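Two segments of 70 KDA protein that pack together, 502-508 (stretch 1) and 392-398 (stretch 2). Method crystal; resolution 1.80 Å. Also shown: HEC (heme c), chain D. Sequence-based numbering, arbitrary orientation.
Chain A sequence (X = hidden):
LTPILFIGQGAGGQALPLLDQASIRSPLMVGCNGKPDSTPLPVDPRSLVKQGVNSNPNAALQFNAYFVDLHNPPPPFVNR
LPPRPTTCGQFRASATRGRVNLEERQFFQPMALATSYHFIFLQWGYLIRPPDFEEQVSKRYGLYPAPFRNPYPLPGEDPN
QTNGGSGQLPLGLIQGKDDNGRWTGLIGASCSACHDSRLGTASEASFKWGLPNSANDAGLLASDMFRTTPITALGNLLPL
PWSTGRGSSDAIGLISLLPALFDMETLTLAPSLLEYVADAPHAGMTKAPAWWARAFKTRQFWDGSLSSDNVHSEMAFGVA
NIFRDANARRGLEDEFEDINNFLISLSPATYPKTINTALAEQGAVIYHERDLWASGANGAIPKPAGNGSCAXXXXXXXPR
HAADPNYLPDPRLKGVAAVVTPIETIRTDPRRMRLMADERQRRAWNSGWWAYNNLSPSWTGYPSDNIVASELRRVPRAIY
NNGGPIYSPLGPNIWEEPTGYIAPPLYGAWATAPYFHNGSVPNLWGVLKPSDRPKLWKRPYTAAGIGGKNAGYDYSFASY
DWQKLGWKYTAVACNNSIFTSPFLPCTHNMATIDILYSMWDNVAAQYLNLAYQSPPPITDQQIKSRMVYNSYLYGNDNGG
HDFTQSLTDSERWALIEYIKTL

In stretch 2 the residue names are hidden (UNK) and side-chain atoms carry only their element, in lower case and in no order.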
# COMPACT_ATOMS: atom_id res chain seq x y z
N ILE A 502 5.16 -7.26 -8.83
CA ILE A 502 6.37 -6.45 -8.91
C ILE A 502 7.43 -7.03 -7.92
O ILE A 502 7.06 -7.49 -6.81
CB ILE A 502 6.01 -4.99 -8.56
CG1 ILE A 502 7.19 -4.05 -8.78
CG2 ILE A 502 5.59 -4.88 -7.11
CD1 ILE A 502 7.56 -3.96 -10.25
N ALA A 503 8.70 -7.16 -8.36
CA ALA A 503 9.83 -7.40 -7.44
C ALA A 503 10.18 -6.01 -6.82
O ALA A 503 10.75 -5.11 -7.47
CB ALA A 503 11.01 -8.08 -8.16
N PRO A 504 9.77 -5.76 -5.57
CA PRO A 504 9.90 -4.34 -5.15
C PRO A 504 11.34 -3.95 -4.80
O PRO A 504 12.16 -4.82 -4.63
CB PRO A 504 9.07 -4.27 -3.87
CG PRO A 504 9.00 -5.68 -3.36
CD PRO A 504 9.08 -6.60 -4.57
N PRO A 505 11.63 -2.63 -4.69
CA PRO A 505 12.95 -2.17 -4.20
C PRO A 505 13.25 -2.77 -2.83
O PRO A 505 12.34 -2.89 -1.90
CB PRO A 505 12.77 -0.60 -4.08
CG PRO A 505 11.65 -0.28 -5.08
CD PRO A 505 10.71 -1.48 -4.91
N LEU A 506 14.52 -3.14 -2.67
CA LEU A 506 15.03 -3.61 -1.37
C LEU A 506 15.70 -2.53 -0.54
O LEU A 506 16.05 -2.79 0.59
CB LEU A 506 15.92 -4.85 -1.49
CG LEU A 506 15.32 -5.99 -2.33
CD1 LEU A 506 16.27 -7.18 -2.35
CD2 LEU A 506 14.03 -6.48 -1.68
N TYR A 507 15.77 -1.29 -1.07
CA TYR A 507 16.12 -0.16 -0.24
C TYR A 507 15.15 -0.13 0.92
O TYR A 507 13.97 -0.04 0.72
CB TYR A 507 15.94 1.14 -1.04
CG TYR A 507 16.94 1.35 -2.18
CD1 TYR A 507 18.34 1.15 -1.99
CD2 TYR A 507 16.50 1.80 -3.40
CE1 TYR A 507 19.25 1.38 -3.03
CE2 TYR A 507 17.38 2.02 -4.46
CZ TYR A 507 18.77 1.87 -4.25
OH TYR A 507 19.64 2.14 -5.30
N GLY A 508 15.64 -0.15 2.15
CA GLY A 508 14.67 0.09 3.27
C GLY A 508 14.09 -1.24 3.73
O GLY A 508 13.52 -1.34 4.81
N UNK A 392 18.43 -9.55 -11.22
CA UNK A 392 17.64 -9.77 -12.44
C UNK A 392 16.15 -9.50 -12.28
O UNK A 392 15.42 -9.54 -13.24
c UNK A 392 17.81 -11.22 -12.99
o UNK A 392 17.29 -12.19 -12.09
N UNK A 393 15.67 -9.27 -11.06
CA UNK A 393 14.25 -8.93 -10.86
C UNK A 393 14.20 -7.68 -10.09
O UNK A 393 13.54 -6.73 -10.50
c UNK A 393 13.51 -9.98 -10.04
s UNK A 393 13.45 -11.52 -10.98
N UNK A 394 14.86 -7.67 -8.93
CA UNK A 394 14.69 -6.54 -8.03
C UNK A 394 15.32 -5.23 -8.49
O UNK A 394 14.85 -4.13 -8.18
n UNK A 394 13.22 -9.51 -4.96
c UNK A 394 14.26 -7.82 -5.93
c UNK A 394 12.56 -8.39 -4.62
n UNK A 394 13.18 -7.34 -5.21
c UNK A 394 15.18 -6.93 -6.65
c UNK A 394 14.29 -9.17 -5.74
N UNK A 395 16.41 -5.32 -9.23
CA UNK A 395 17.16 -4.11 -9.55
C UNK A 395 18.64 -4.21 -9.25
O UNK A 395 19.06 -5.00 -8.40
N UNK A 396 19.42 -3.35 -9.92
CA UNK A 396 20.86 -3.24 -9.66
C UNK A 396 21.19 -2.09 -8.70
O UNK A 396 20.85 -0.92 -8.97
c UNK A 396 23.10 -2.75 -10.72
c UNK A 396 21.61 -2.98 -10.99
c UNK A 396 21.42 -4.14 -11.95
N UNK A 397 21.82 -2.43 -7.55
CA UNK A 397 22.07 -1.45 -6.50
C UNK A 397 23.51 -1.00 -6.48
O UNK A 397 23.77 0.11 -6.09
o UNK A 397 16.17 -3.17 -4.87
c UNK A 397 20.21 -2.24 -4.99
c UNK A 397 18.42 -3.82 -4.57
c UNK A 397 19.29 -1.28 -5.34
c UNK A 397 17.91 -1.56 -5.30
c UNK A 397 21.69 -1.96 -5.10
c UNK A 397 17.49 -2.84 -4.90
c UNK A 397 19.76 -3.49 -4.59
N UNK A 398 24.43 -1.89 -6.81
CA UNK A 398 25.86 -1.68 -6.65
C UNK A 398 26.33 -0.71 -7.74
O UNK A 398 26.07 -0.96 -8.95
o UNK A 398 27.76 -2.96 -7.49
c UNK A 398 26.55 -3.04 -6.77
FE HEC D . 12.72 -11.41 -4.48
CHA HEC D . 9.85 -10.35 -2.88
CHB HEC D . 14.73 -10.41 -1.71
CHC HEC D . 15.50 -12.89 -5.81
CHD HEC D . 11.09 -11.37 -7.48
NA HEC D . 12.37 -10.45 -2.73
C1A HEC D . 11.09 -10.23 -2.16
C2A HEC D . 11.20 -9.72 -0.79
C3A HEC D . 12.64 -9.73 -0.46
C4A HEC D . 13.30 -10.25 -1.64
CMA HEC D . 13.24 -9.27 0.85
CAA HEC D . 10.08 -9.17 0.09
CBA HEC D . 9.97 -7.70 -0.44
CGA HEC D . 8.73 -7.00 0.15
O1A HEC D . 7.94 -7.72 0.81
O2A HEC D . 8.49 -5.75 0.04
NB HEC D . 14.77 -11.61 -3.82
C1B HEC D . 15.42 -11.17 -2.75
C2B HEC D . 16.84 -11.51 -2.66
C3B HEC D . 17.05 -12.28 -3.90
C4B HEC D . 15.74 -12.27 -4.52
CMB HEC D . 17.80 -11.13 -1.56
CAB HEC D . 18.31 -12.97 -4.39
CBB HEC D . 18.72 -14.05 -3.60
NC HEC D . 13.26 -11.88 -6.29
C1C HEC D . 14.39 -12.65 -6.69
C2C HEC D . 14.35 -13.13 -8.06
C3C HEC D . 13.07 -12.67 -8.55
C4C HEC D . 12.39 -12.00 -7.41
CMC HEC D . 15.41 -13.92 -8.81
CAC HEC D . 12.56 -12.94 -9.93
CBC HEC D . 12.49 -14.15 -10.52
ND HEC D . 10.90 -10.88 -5.07
C1D HEC D . 10.35 -10.98 -6.28
C2D HEC D . 8.94 -10.63 -6.42
C3D HEC D . 8.56 -10.34 -5.06
C4D HEC D . 9.80 -10.55 -4.32
CMD HEC D . 8.09 -10.60 -7.66
CAD HEC D . 7.19 -9.91 -4.57
CBD HEC D . 6.53 -11.20 -4.07
CGD HEC D . 5.15 -10.96 -3.49
O1D HEC D . 4.16 -11.58 -3.89
O2D HEC D . 5.10 -10.09 -2.65
O HOH W 1 11.39 -4.92 -10.07
O HOH W 2 22.32 1.68 -4.82

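Position 392 carries one carbon and then one oxygen, and these atoms lie well away from stretch 1. A lone hydroxyl on a single carbon identifies Ser392, whose OG is hydrogen-bonded elsewhere in the structure.

At position 393 the side chain is one carbon followed by a sulfur. The sulfur is 2.0 Å from CAC of the heme, a covalent thioether link, and CB lies 3.7 Å from Ala503 CB. This is Cys393.

Position 394 bears one carbon and then a five-membered ring of three carbons and two nitrogens, an imidazole. One ring nitrogen binds the heme iron at 2.0 Å; the other approaches Pro504 O. The residue is His394, with NE2 on the iron and ND1 donating a nearly straight hydrogen bond to Pro504 O (2.8 Å, 165°). Its ring is held between two aliphatic groups: Ala503 CB is 3.8 Å from the centroid over one face, and Leu506 CD1 is 4.2 Å from it over the opposite face.

No side-chain atoms are present at position 395, which makes it Gly395. It is the first residue to leave the helix, and its backbone angles (129°/158°) would jam a CB against the preceding carbonyl oxygen.

Position 396 has three side-chain carbons, one carrying the other two. This branching gives Val396; CA-to-CB points away from stretch 1, which the side chain does not contact.

At position 397 a carbon leads to a six-carbon ring bearing one oxygen. CA-to-CB points toward stretch 1, the oxygen lies 2.8 Å from Leu506 N, and the ring packs against Tyr507. It is Tyr397. Leu506 N donates to Tyr397 OH at 174°, while the edge of the Tyr397 ring meets the face of the Tyr507 ring, with centroids 4.6 Å apart and planes at 55°.

Position 398 again has one carbon and one oxygen, remote from stretch 1. It is Ser398, at the N-cap position of the following helix, with OG hydrogen-bonded elsewhere in the structure.

The contact rests on two aromatic side chains of stretch 2 that each engage a backbone polar atom of stretch 1: His394 satisfies a carbonyl and Tyr397 an amide. Because His394 ND1 is fixed by Pro504 O, the imidazole is tethered on the side remote from the iron. Water extends the contact: the O of water 1 lies 2.8 Å from Cys393 O and 2.7 Å from Ala503 O, between the two carbonyls, and the O of water 2 donates to Tyr397 O (2.5 Å) and accepts from Tyr507 OH (2.8 Å).

Stretch 2, residues 392-398: SCHGVYS
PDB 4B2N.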